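Local coordinates for CRISPR protein (Archaeoglobus fulgidus, PDB 4MJK) that probably serves as a Cas5-family subunit of a type I-A CRISPR Cascade complex, the assembly that holds the guide RNA, at residues 244-249 with 259-264. Residues are numbered along the deposited sequence; the frame is centred on the assembly and turned at random.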
# COMPACT_ATOMS: atom_id res chain seq x y z
N VAL A 244 -9.76 -27.87 15.53
CA VAL A 244 -11.11 -27.35 15.68
C VAL A 244 -12.10 -28.50 15.70
O VAL A 244 -12.00 -29.43 14.89
CB VAL A 244 -11.47 -26.38 14.54
CG1 VAL A 244 -12.85 -25.83 14.74
CG2 VAL A 244 -10.45 -25.23 14.47
N GLU A 245 -13.04 -28.43 16.64
CA GLU A 245 -14.12 -29.41 16.70
C GLU A 245 -15.33 -28.83 15.97
O GLU A 245 -15.76 -27.71 16.25
CB GLU A 245 -14.48 -29.71 18.15
CG GLU A 245 -14.89 -31.13 18.43
CD GLU A 245 -14.69 -31.49 19.91
OE1 GLU A 245 -15.26 -30.77 20.77
OE2 GLU A 245 -13.96 -32.47 20.20
N VAL A 246 -15.89 -29.61 15.05
CA VAL A 246 -16.95 -29.09 14.19
C VAL A 246 -18.19 -29.98 14.22
O VAL A 246 -18.12 -31.17 13.95
CB VAL A 246 -16.44 -28.93 12.73
CG1 VAL A 246 -17.52 -28.33 11.84
CG2 VAL A 246 -15.19 -28.05 12.71
N GLY A 247 -19.34 -29.38 14.56
CA GLY A 247 -20.60 -30.11 14.56
C GLY A 247 -21.76 -29.14 14.43
O GLY A 247 -21.56 -27.99 14.09
N GLY A 248 -22.97 -29.60 14.71
CA GLY A 248 -24.14 -28.75 14.61
C GLY A 248 -24.43 -28.39 13.17
O GLY A 248 -24.46 -29.27 12.32
N ASP A 249 -24.64 -27.11 12.89
CA ASP A 249 -24.89 -26.64 11.51
C ASP A 249 -23.63 -26.57 10.63
O ASP A 249 -23.70 -26.13 9.47
CB ASP A 249 -25.56 -25.26 11.52
CG ASP A 249 -26.82 -25.23 12.38
OD1 ASP A 249 -27.61 -26.20 12.32
OD2 ASP A 249 -27.02 -24.24 13.13
N VAL A 259 -8.18 -27.86 4.35
CA VAL A 259 -9.43 -28.01 5.09
C VAL A 259 -10.07 -26.66 5.40
O VAL A 259 -9.44 -25.78 5.96
CB VAL A 259 -9.23 -28.77 6.41
CG1 VAL A 259 -10.57 -29.00 7.11
CG2 VAL A 259 -8.52 -30.10 6.17
N VAL A 260 -11.33 -26.49 5.02
CA VAL A 260 -12.01 -25.27 5.38
C VAL A 260 -13.35 -25.58 6.05
O VAL A 260 -14.04 -26.52 5.69
CB VAL A 260 -12.21 -24.36 4.16
CG1 VAL A 260 -13.20 -24.98 3.16
CG2 VAL A 260 -12.65 -22.98 4.61
N ILE A 261 -13.71 -24.78 7.05
CA ILE A 261 -14.94 -25.01 7.80
C ILE A 261 -16.06 -24.15 7.21
O ILE A 261 -15.88 -22.96 6.98
CB ILE A 261 -14.74 -24.66 9.28
CG1 ILE A 261 -13.71 -25.59 9.91
CG2 ILE A 261 -16.06 -24.77 10.06
CD1 ILE A 261 -13.14 -25.05 11.21
N GLY A 262 -17.21 -24.77 6.97
CA GLY A 262 -18.36 -24.04 6.47
C GLY A 262 -19.66 -24.59 7.04
O GLY A 262 -19.66 -25.26 8.07
N ARG A 263 -20.77 -24.29 6.38
CA ARG A 263 -22.07 -24.74 6.86
C ARG A 263 -22.44 -26.04 6.20
O ARG A 263 -21.93 -26.37 5.12
CB ARG A 263 -23.15 -23.68 6.58
CG ARG A 263 -23.37 -23.40 5.10
CD ARG A 263 -24.59 -22.51 4.88
NE ARG A 263 -24.63 -21.96 3.53
CZ ARG A 263 -25.63 -21.22 3.05
NH1 ARG A 263 -26.68 -20.95 3.80
NH2 ARG A 263 -25.57 -20.76 1.81
N CYS A 264 -23.34 -26.79 6.82
CA CYS A 264 -23.93 -27.92 6.13
C CYS A 264 -24.92 -27.40 5.10
O CYS A 264 -25.09 -28.00 4.05
CB CYS A 264 -24.62 -28.88 7.11
SG CYS A 264 -25.81 -28.10 8.18
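Ile261 meets Val244 and Val246 in a small apolar packing, an example of a side chain from an edge strand, 258-263, packing against a neighbouring three-stranded sheet, while a backbone bond ties the connecting loop to the end of that strand. The ethyl branch of Ile261 does the touching: CG1 lies anti to the carbonyl carbon (chi1 -63°), and CD1 lies against both valines, 3.6 Å from Val244 CG1 and 3.9 Å from Val246 CG2. Val186 and Ile174, from the strands flanking 241-246, also touch Ile261, so its side chain packs against all three strands of the smaller sheet.

Polar contact gathers on the carbonyl of Asp249. Cys264 N donates to Asp249 O at 2.8 Å in a nearly straight bond (167° at the hydrogen), the donor standing 32° from the carbonyl plane. Arg263 CA adds a CA-H...O contact to Asp249 O at 3.4 Å. The Asp249 carboxylate turns to another partner, its OD2 accepting from Tyr219 N, while the extended Arg263 side chain leads away to the carbonyls of Leu66 and Glu206.

The loop 247-249 carries the chain to strand 250-255, which forms an antiparallel beta-hairpin with 258-263 at the edge of the larger sheet of this Cas5-like RAMP protein.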